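Local structure of putative surface-anchored fimbrial subunit (Corynebacterium diphtheriae, 3HR6) at residues K82-G86 and G87-F91; D92-P96 and A97-V101; L414-N417 and E418-V422; L372-E375 and S376-M379. The protein is the major pilin SpaA, built of tandem Ig-like modules with stabilising isopeptide and disulfide bonds, which forms the shaft of the surface-anchored pilus. All blocks are in the same frame, centred on the assembly; numbering follows the deposited sequence. Where two conformers were deposited one is given.

Contact 1. Residues K82-G86 and G87-F91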
loop_
_atom_site.group_PDB
_atom_site.type_symbol
_atom_site.label_atom_id
_atom_site.label_comp_id
_atom_site.label_asym_id
_atom_site.label_seq_id
_atom_site.Cartn_x
_atom_site.Cartn_y
_atom_site.Cartn_z
ATOM N N LYS A 82 -1.422 22.895 -13.546
ATOM C CA LYS A 82 -2.170 23.045 -12.302
ATOM C C LYS A 82 -3.196 21.954 -12.073
ATOM O O LYS A 82 -3.533 21.179 -12.963
ATOM C CB LYS A 82 -2.853 24.404 -12.214
ATOM C CG LYS A 82 -3.837 24.677 -13.279
ATOM C CD LYS A 82 -4.388 26.132 -13.200
ATOM C CE LYS A 82 -3.369 27.168 -13.622
ATOM N NZ LYS A 82 -3.878 28.571 -13.529
ATOM N N LYS A 83 -3.719 21.953 -10.860
ATOM C CA LYS A 83 -4.706 20.981 -10.437
ATOM C C LYS A 83 -6.102 21.611 -10.432
ATOM O O LYS A 83 -6.278 22.812 -10.212
ATOM C CB LYS A 83 -4.354 20.464 -9.046
ATOM C CG LYS A 83 -3.227 19.471 -9.057
ATOM C CD LYS A 83 -2.829 19.095 -7.634
ATOM C CE LYS A 83 -1.757 18.053 -7.617
ATOM N NZ LYS A 83 -0.486 18.661 -8.079
ATOM N N THR A 84 -7.101 20.800 -10.718
ATOM C CA THR A 84 -8.468 21.302 -10.659
ATOM C C THR A 84 -8.833 21.615 -9.186
ATOM O O THR A 84 -8.391 20.927 -8.233
ATOM C CB THR A 84 -9.435 20.271 -11.237
ATOM O OG1 THR A 84 -9.233 19.003 -10.592
ATOM C CG2 THR A 84 -9.199 20.122 -12.766
ATOM N N GLU A 85 -9.570 22.684 -9.015
ATOM C CA GLU A 85 -10.141 23.053 -7.725
ATOM C C GLU A 85 -11.500 23.638 -8.030
ATOM O O GLU A 85 -11.662 24.377 -9.010
ATOM C CB GLU A 85 -9.244 24.058 -7.001
ATOM C CG GLU A 85 -9.672 24.357 -5.554
ATOM C CD GLU A 85 -9.597 23.154 -4.583
ATOM O OE1 GLU A 85 -9.037 22.064 -4.906
ATOM O OE2 GLU A 85 -10.111 23.316 -3.458
ATOM N N GLY A 86 -12.498 23.272 -7.230
ATOM C CA GLY A 86 -13.886 23.651 -7.526
ATOM C C GLY A 86 -14.347 23.140 -8.886
ATOM O O GLY A 86 -15.165 23.799 -9.561
ATOM N N GLY A 87 -13.784 22.003 -9.285
ATOM C CA GLY A 87 -14.128 21.312 -10.510
ATOM C C GLY A 87 -13.421 21.821 -11.754
ATOM O O GLY A 87 -13.693 21.335 -12.842
ATOM N N VAL A 88 -12.505 22.767 -11.614
ATOM C CA VAL A 88 -11.898 23.384 -12.789
ATOM C C VAL A 88 -10.431 23.754 -12.588
ATOM O O VAL A 88 -10.038 24.156 -11.505
ATOM C CB VAL A 88 -12.701 24.627 -13.206
ATOM C CG1 VAL A 88 -12.595 25.798 -12.172
ATOM C CG2 VAL A 88 -12.299 25.113 -14.611
ATOM N N ALA A 89 -9.627 23.585 -13.640
ATOM C CA ALA A 89 -8.284 24.161 -13.712
ATOM C C ALA A 89 -8.372 25.189 -14.812
ATOM O O ALA A 89 -8.493 24.813 -15.980
ATOM C CB ALA A 89 -7.236 23.098 -14.038
ATOM N N LYS A 90 -8.395 26.467 -14.440
ATOM C CA LYS A 90 -8.484 27.569 -15.408
ATOM C C LYS A 90 -7.118 28.185 -15.757
ATOM O O LYS A 90 -6.438 28.763 -14.893
ATOM C CB LYS A 90 -9.415 28.685 -14.909
ATOM C CG LYS A 90 -9.720 29.703 -15.970
ATOM C CD LYS A 90 -10.852 30.642 -15.589
ATOM C CE LYS A 90 -10.919 31.806 -16.533
ATOM N NZ LYS A 90 -12.187 32.555 -16.411
ATOM N N PHE A 91 -6.745 28.090 -17.030
ATOM C CA PHE A 91 -5.520 28.695 -17.543
ATOM C C PHE A 91 -5.928 30.010 -18.195
ATOM O O PHE A 91 -6.522 30.007 -19.261
ATOM C CB PHE A 91 -4.849 27.749 -18.554
ATOM C CG PHE A 91 -4.428 26.441 -17.966
ATOM C CD1 PHE A 91 -3.189 26.306 -17.358
ATOM C CD2 PHE A 91 -5.280 25.338 -17.981
ATOM C CE1 PHE A 91 -2.800 25.113 -16.814
ATOM C CE2 PHE A 91 -4.890 24.135 -17.413
ATOM C CZ PHE A 91 -3.660 24.025 -16.829
#
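E85 and V88 pair antiparallel across a type I' beta turn, with G86 and G87 at its two corner positions. The turn links strand 76-83 to strand 89-94 within the N-terminal pilin domain. E85 N donates to V88 O at 2.9 Å with an almost straight N-H...O angle of 171°. V88 N returns a longer bond of 3.2 Å to E85 O. Both glycines have positive phi, as this turn type requires. The arms stay close at T84 and A89, then open out, and side chains fill the angle between them. T84 CG2 lies 3.8 Å from A89 CB. The T84 hydroxyl turns to V34 and M37 instead. D35 and H10 bind the backbone of G87, which ties the turn to the neighbouring chain segments. K82 spans the wider end. Its CG meets F91 CZ at 3.6 Å, and its CD lies over one ring face, toward the rim. The K82 and F91 side chains run past each other in opposite directions. A bend at chi3 (72°) of K82 carries the amine beyond the ring. There K82 NZ donates to K90 O at 2.9 Å, from a position tilted 34° out of the carbonyl plane.

Contact 2. Residues D92-P96 and A97-V101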
loop_
_atom_site.group_PDB
_atom_site.type_symbol
_atom_site.label_atom_id
_atom_site.label_comp_id
_atom_site.label_asym_id
_atom_site.label_seq_id
_atom_site.Cartn_x
_atom_site.Cartn_y
_atom_site.Cartn_z
ATOM N N ASP A 92 -5.624 31.123 -17.521
ATOM C CA ASP A 92 -6.173 32.438 -17.834
ATOM C C ASP A 92 -5.098 33.299 -18.518
ATOM O O ASP A 92 -3.916 32.961 -18.470
ATOM C CB ASP A 92 -6.669 33.089 -16.529
ATOM C CG ASP A 92 -7.712 34.205 -16.753
ATOM O OD1 ASP A 92 -7.928 34.674 -17.897
ATOM O OD2 ASP A 92 -8.333 34.623 -15.749
ATOM N N ASN A 93 -5.524 34.382 -19.173
ATOM C CA ASN A 93 -4.612 35.375 -19.778
ATOM C C ASN A 93 -3.714 34.754 -20.876
ATOM O O ASN A 93 -2.495 34.989 -20.917
ATOM C CB ASN A 93 -3.773 36.034 -18.660
ATOM C CG ASN A 93 -3.203 37.376 -19.052
ATOM O OD1 ASN A 93 -3.839 38.165 -19.754
ATOM N ND2 ASN A 93 -1.997 37.670 -18.561
ATOM N N LEU A 94 -4.341 33.984 -21.774
ATOM C CA LEU A 94 -3.632 33.254 -22.826
ATOM C C LEU A 94 -3.659 33.985 -24.158
ATOM O O LEU A 94 -4.660 34.603 -24.533
ATOM C CB LEU A 94 -4.276 31.883 -23.059
ATOM C CG LEU A 94 -4.272 30.914 -21.879
ATOM C CD1 LEU A 94 -4.963 29.595 -22.297
ATOM C CD2 LEU A 94 -2.863 30.661 -21.388
ATOM N N THR A 95 -2.564 33.857 -24.897
ATOM C CA THR A 95 -2.470 34.420 -26.240
ATOM C C THR A 95 -3.258 33.504 -27.171
ATOM O O THR A 95 -3.280 32.279 -26.978
ATOM C CB THR A 95 -0.984 34.531 -26.727
ATOM O OG1 THR A 95 -0.502 33.245 -27.132
ATOM C CG2 THR A 95 -0.072 35.045 -25.615
ATOM N N PRO A 96 -3.954 34.078 -28.152
ATOM C CA PRO A 96 -4.658 33.214 -29.096
ATOM C C PRO A 96 -3.713 32.209 -29.772
ATOM O O PRO A 96 -2.691 32.601 -30.325
ATOM C CB PRO A 96 -5.247 34.208 -30.097
ATOM C CG PRO A 96 -5.436 35.470 -29.297
ATOM C CD PRO A 96 -4.286 35.504 -28.339
ATOM N N ALA A 97 -4.037 30.919 -29.684
ATOM C CA ALA A 97 -3.169 29.861 -30.216
ATOM C C ALA A 97 -3.919 28.528 -30.256
ATOM O O ALA A 97 -5.052 28.460 -29.800
ATOM C CB ALA A 97 -1.929 29.716 -29.350
ATOM N N LEU A 98 -3.295 27.498 -30.834
ATOM C CA LEU A 98 -3.729 26.108 -30.659
ATOM C C LEU A 98 -3.034 25.563 -29.423
ATOM O O LEU A 98 -1.810 25.701 -29.277
ATOM C CB LEU A 98 -3.378 25.239 -31.884
ATOM C CG LEU A 98 -3.890 23.780 -31.898
ATOM C CD1 LEU A 98 -5.404 23.727 -31.883
ATOM C CD2 LEU A 98 -3.345 23.005 -33.118
ATOM N N TYR A 99 -3.808 24.971 -28.512
ATOM C CA TYR A 99 -3.244 24.425 -27.288
ATOM C C TYR A 99 -3.394 22.923 -27.184
ATOM O O TYR A 99 -4.232 22.309 -27.830
ATOM C CB TYR A 99 -3.851 25.100 -26.053
ATOM C CG TYR A 99 -3.403 26.543 -25.914
ATOM C CD1 TYR A 99 -2.244 26.866 -25.225
ATOM C CD2 TYR A 99 -4.140 27.590 -26.489
ATOM C CE1 TYR A 99 -1.820 28.178 -25.102
ATOM C CE2 TYR A 99 -3.717 28.922 -26.360
ATOM C CZ TYR A 99 -2.567 29.202 -25.659
ATOM O OH TYR A 99 -2.100 30.506 -25.530
ATOM N N LEU A 100 -2.550 22.330 -26.366
ATOM C CA LEU A 100 -2.629 20.916 -26.073
ATOM C C LEU A 100 -2.719 20.764 -24.557
ATOM O O LEU A 100 -1.899 21.314 -23.812
ATOM C CB LEU A 100 -1.415 20.174 -26.661
ATOM C CG LEU A 100 -1.382 18.678 -26.356
ATOM C CD1 LEU A 100 -2.238 17.924 -27.339
ATOM C CD2 LEU A 100 0.090 18.167 -26.364
ATOM N N VAL A 101 -3.774 20.077 -24.107
ATOM C CA VAL A 101 -4.019 19.860 -22.695
ATOM C C VAL A 101 -3.622 18.427 -22.361
ATOM O O VAL A 101 -4.142 17.477 -22.959
ATOM C CB VAL A 101 -5.522 20.101 -22.329
ATOM C CG1 VAL A 101 -5.834 19.628 -20.911
ATOM C CG2 VAL A 101 -5.893 21.577 -22.522
#
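Y99 reaches back across the T95-P96 connection, and its hydroxyl donates to T95 O. The OH to O distance is a short 2.6 Å. The hydroxyl approaches in the plane of the T95 carbonyl, on a lone pair, with a C=O...O angle of 139°. The same carbonyl oxygen sits at the edge of the phenol ring, near its plane, and Y99 CE2 is 3.4 Å from T95 O. Y99 CG lies opposite the carbonyl carbon and beside the backbone N (chi1 -70°), which directs the ring toward residues 94 and 95. R43 is a second partner of the hydroxyl. L94 closes over one face of the ring. Its CD1 stands 4.1 Å above the ring plane, toward the rim, while L94 CB touches Y99 OH at 3.6 Å.

This is the connection between strand 89-94 and strand 97-103 in the N-terminal pilin domain. N93 and L94 both face T5, forming a G1 beta bulge. The chain turns at N93, and T95 and P96 then lead into strand 97-103. The Y99 side chain also touches I7, and L94 packs on I7 and L41.

P96 and A97 make the join itself. P96 CB lies 3.5 Å from A97 N, and the proline side chain also touches P122. A97 begins strand 97-103, where its backbone pairs with A121 of strand 117-124. The side chains of T95 and Y99 cross at about a right angle.

Contact 3. Residues L414-N417 and E418-V422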
loop_
_atom_site.group_PDB
_atom_site.type_symbol
_atom_site.label_atom_id
_atom_site.label_comp_id
_atom_site.label_asym_id
_atom_site.label_seq_id
_atom_site.Cartn_x
_atom_site.Cartn_y
_atom_site.Cartn_z
ATOM N N LEU A 414 -2.029 -10.175 27.888
ATOM C CA LEU A 414 -1.371 -9.523 26.780
ATOM C C LEU A 414 -2.251 -9.663 25.571
ATOM O O LEU A 414 -2.339 -10.735 25.004
ATOM C CB LEU A 414 -0.015 -10.187 26.528
ATOM C CG LEU A 414 0.872 -9.312 25.653
ATOM C CD1 LEU A 414 1.511 -8.179 26.512
ATOM C CD2 LEU A 414 1.877 -10.173 24.933
ATOM N N GLU A 415 -2.895 -8.576 25.172
ATOM C CA GLU A 415 -3.823 -8.626 24.054
ATOM C C GLU A 415 -3.903 -7.254 23.407
ATOM O O GLU A 415 -3.556 -6.222 24.017
ATOM C CB GLU A 415 -5.200 -9.116 24.500
ATOM C CG GLU A 415 -5.943 -8.147 25.335
ATOM C CD GLU A 415 -7.313 -8.666 25.740
ATOM O OE1 GLU A 415 -7.424 -9.861 26.135
ATOM O OE2 GLU A 415 -8.264 -7.844 25.688
ATOM N N ALA A 416 -4.396 -7.224 22.184
ATOM C CA ALA A 416 -4.555 -5.988 21.449
ATOM C C ALA A 416 -5.964 -5.934 20.927
ATOM O O ALA A 416 -6.736 -6.881 21.068
ATOM C CB ALA A 416 -3.538 -5.913 20.289
ATOM N N ASN A 417 -6.313 -4.806 20.340
ATOM C CA ASN A 417 -7.622 -4.639 19.750
ATOM C C ASN A 417 -7.521 -3.616 18.626
ATOM O O ASN A 417 -6.428 -3.135 18.310
ATOM C CB ASN A 417 -8.620 -4.252 20.837
ATOM C CG ASN A 417 -8.249 -2.977 21.526
ATOM O OD1 ASN A 417 -8.200 -1.921 20.887
ATOM N ND2 ASN A 417 -7.979 -3.057 22.833
ATOM N N GLU A 418 -8.673 -3.266 18.032
ATOM C CA GLU A 418 -8.666 -2.337 16.913
ATOM C C GLU A 418 -8.075 -0.965 17.215
ATOM O O GLU A 418 -7.543 -0.333 16.318
ATOM C CB GLU A 418 -10.080 -2.177 16.323
ATOM C CG GLU A 418 -11.064 -1.463 17.235
ATOM C CD GLU A 418 -12.544 -1.698 16.864
ATOM O OE1 GLU A 418 -12.848 -2.592 16.044
ATOM O OE2 GLU A 418 -13.400 -0.974 17.397
ATOM N N SER A 419 -8.134 -0.536 18.458
ATOM C CA SER A 419 -7.552 0.747 18.851
ATOM C C SER A 419 -6.061 0.731 19.168
ATOM O O SER A 419 -5.472 1.800 19.330
ATOM C CB SER A 419 -8.289 1.351 20.034
ATOM O OG SER A 419 -7.863 0.839 21.298
ATOM N N THR A 420 -5.466 -0.448 19.316
ATOM C CA THR A 420 -4.065 -0.578 19.755
ATOM C C THR A 420 -3.176 0.161 18.787
ATOM O O THR A 420 -3.202 -0.138 17.621
ATOM C CB THR A 420 -3.680 -2.060 19.835
ATOM O OG1 THR A 420 -4.559 -2.620 20.820
ATOM C CG2 THR A 420 -2.236 -2.256 20.289
ATOM N N ASN A 421 -2.394 1.115 19.279
ATOM C CA ASN A 421 -1.460 1.808 18.387
ATOM C C ASN A 421 -0.082 2.074 18.997
ATOM O O ASN A 421 0.688 2.863 18.474
ATOM C CB ASN A 421 -2.092 3.106 17.855
ATOM C CG ASN A 421 -2.437 4.130 18.926
ATOM O OD1 ASN A 421 -2.254 3.954 20.146
ATOM N ND2 ASN A 421 -2.978 5.235 18.441
ATOM N N VAL A 422 0.192 1.413 20.118
ATOM C CA VAL A 422 1.520 1.351 20.710
ATOM C C VAL A 422 1.819 -0.111 21.085
ATOM O O VAL A 422 0.928 -0.959 21.068
ATOM C CB VAL A 422 1.621 2.262 21.907
ATOM C CG1 VAL A 422 1.343 3.698 21.510
ATOM C CG2 VAL A 422 0.695 1.800 23.036
#
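E418 follows N417 into a type I beta turn that runs from N417 to T420. The turn lies in the loop between strand 410-412 and strand 424-432. N417 and T420 hold it through both backbone and side-chain atoms. E418 occupies the first corner. Its CB turns away from the preceding segment, and the side chain packs on L372 and Y381 of the neighbouring hairpin.

S419 takes the second corner and grips the N417 side chain twice. S419 N donates to N417 OD1 at 2.8 Å, although the N-H...O angle is only 139°. S419 OG donates to the same oxygen, also at 2.8 Å and on a lone pair. Both donors lie in the plane of the amide carbonyl. This gives an Asx turn over residues 417-419 and limits rotation of the amide. N417 CG sits between its own backbone N and carbonyl carbon (chi1 60°), a setting that brings the amide oxygen over the turn.

T420 closes the turn. Its backbone N donates to N417 O at 3.0 Å. The carbonyl oxygen of T420 takes a bond from K305, tying the turn to strand 302-315. The T420 methyl, CG2, rests 3.9 Å from A416 CB. T420 OG1 lies beside its own backbone N and accepts from N417 N at 2.8 Å, with an N-H...O angle of 161°.

Contact 4. Residues L372-E375 and S376-M379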
loop_
_atom_site.group_PDB
_atom_site.type_symbol
_atom_site.label_atom_id
_atom_site.label_comp_id
_atom_site.label_asym_id
_atom_site.label_seq_id
_atom_site.Cartn_x
_atom_site.Cartn_y
_atom_site.Cartn_z
ATOM N N LEU A 372 -5.482 -5.824 12.307
ATOM C CA LEU A 372 -6.572 -4.921 11.914
ATOM C C LEU A 372 -6.449 -4.772 10.395
ATOM O O LEU A 372 -5.382 -4.421 9.862
ATOM C CB LEU A 372 -6.395 -3.562 12.582
ATOM C CG LEU A 372 -7.463 -2.532 12.271
ATOM C CD1 LEU A 372 -8.817 -2.929 12.917
ATOM C CD2 LEU A 372 -7.042 -1.116 12.745
ATOM N N GLN A 373 -7.514 -5.156 9.712
ATOM C CA GLN A 373 -7.580 -5.090 8.264
ATOM C C GLN A 373 -9.032 -4.962 7.821
ATOM O O GLN A 373 -9.966 -5.219 8.598
ATOM C CB GLN A 373 -6.963 -6.352 7.665
ATOM C CG GLN A 373 -7.598 -7.628 8.193
ATOM C CD GLN A 373 -6.741 -8.845 7.978
ATOM O OE1 GLN A 373 -6.026 -8.951 6.984
ATOM N NE2 GLN A 373 -6.843 -9.803 8.895
ATOM N N LEU A 374 -9.210 -4.649 6.540
ATOM C CA LEU A 374 -10.514 -4.478 5.972
ATOM C C LEU A 374 -11.195 -5.817 5.724
ATOM O O LEU A 374 -10.604 -6.746 5.187
ATOM C CB LEU A 374 -10.355 -3.694 4.666
ATOM C CG LEU A 374 -11.505 -2.912 4.141
ATOM C CD1 LEU A 374 -11.907 -1.845 5.139
ATOM C CD2 LEU A 374 -11.063 -2.323 2.807
ATOM N N GLU A 375 -12.453 -5.926 6.139
ATOM C CA GLU A 375 -13.259 -7.091 5.836
ATOM C C GLU A 375 -14.628 -6.555 5.516
ATOM O O GLU A 375 -15.201 -5.814 6.328
ATOM C CB GLU A 375 -13.280 -8.047 7.012
ATOM C CG GLU A 375 -11.895 -8.478 7.398
ATOM C CD GLU A 375 -11.850 -9.532 8.470
ATOM O OE1 GLU A 375 -12.934 -9.939 8.975
ATOM O OE2 GLU A 375 -10.707 -9.957 8.766
ATOM N N SER A 376 -15.111 -6.862 4.308
ATOM C CA SER A 376 -16.363 -6.293 3.793
ATOM C C SER A 376 -16.403 -4.771 3.974
ATOM O O SER A 376 -17.371 -4.203 4.490
ATOM C CB SER A 376 -17.537 -6.958 4.475
ATOM O OG SER A 376 -17.437 -8.382 4.392
ATOM N N ASN A 377 -15.324 -4.123 3.563
ATOM C CA ASN A 377 -15.178 -2.669 3.632
ATOM C C ASN A 377 -15.264 -2.056 5.033
ATOM O O ASN A 377 -15.377 -0.830 5.179
ATOM C CB ASN A 377 -16.168 -1.973 2.655
ATOM C CG ASN A 377 -15.582 -0.691 2.037
ATOM O OD1 ASN A 377 -14.394 -0.633 1.654
ATOM N ND2 ASN A 377 -16.417 0.347 1.932
ATOM N N VAL A 378 -15.153 -2.895 6.060
ATOM C CA VAL A 378 -15.062 -2.426 7.432
ATOM C C VAL A 378 -13.770 -2.944 8.075
ATOM O O VAL A 378 -13.445 -4.130 7.984
ATOM C CB VAL A 378 -16.248 -2.889 8.300
ATOM C CG1 VAL A 378 -16.335 -4.410 8.411
ATOM C CG2 VAL A 378 -16.150 -2.290 9.699
ATOM N N MET A 379 -13.071 -2.041 8.739
ATOM C CA MET A 379 -11.863 -2.423 9.466
ATOM C C MET A 379 -12.265 -3.286 10.676
ATOM O O MET A 379 -13.079 -2.876 11.535
ATOM C CB MET A 379 -11.075 -1.239 10.006
ATOM C CG MET A 379 -10.217 -0.495 9.077
ATOM S SD MET A 379 -8.954 -1.516 8.285
ATOM C CE MET A 379 -8.328 -0.278 7.187
#
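M379 SD packs tightly on the backbone of Q373 and L374, 3.5 Å from Q373 C and 3.6 Å from L374 N. A bend at chi2 (-59°) folds the thioether back over this backbone. L374 CD1 is looser against the sulfur, 4.3 Å from M379 SD. L372 CD1 lies 4.1 Å from M379 CB, and these side chains meet at about a right angle. L374 CD1 also covers the turn backbone, 3.4 Å from N377 C.

The two segments form the end of a beta hairpin, closed by a type I' turn from E375 to V378. E375 N donates to V378 O at 2.8 Å with an N-H...O angle of 165°. V378 N bonds back to E375 O, whose position is less certain. L374 and M379 form the next, non-hydrogen-bonded pair.

The loose, solvent side is the exposed S376 and N377 side chains, both at positive phi. The N377 side chain runs beside that of L374, with N377 OD1 3.9 Å from L374 CD2. E375 and V378 share the other sheet face, where E375 also packs on K380 and T382. In one of two Q373 conformers, OE1 accepts a bond from A151 N.

How the contacts relate
Contacts 1 and 2 follow one another along the chain and share strand 89-94. Their centres are 15 Å apart, and both lie in the N-terminal pilin domain. Contacts 3 and 4 form a second pair, with centres 16 Å apart. They touch directly where E418 O packs on L372 CD2 at 3.7 Å. The two pairs are well separated along the elongated chain. Contacts 2 and 3 lie on opposite sides of its centre, with their own centres 56 Å apart. Contact 4 is nearest the calcium site but does not reach it. In one conformer, the Q373 side chain is about 9 Å from that of D153 and about 13 Å from the ion. Contacts 1, 2 and 3 lie away from the calcium site and the disulfide.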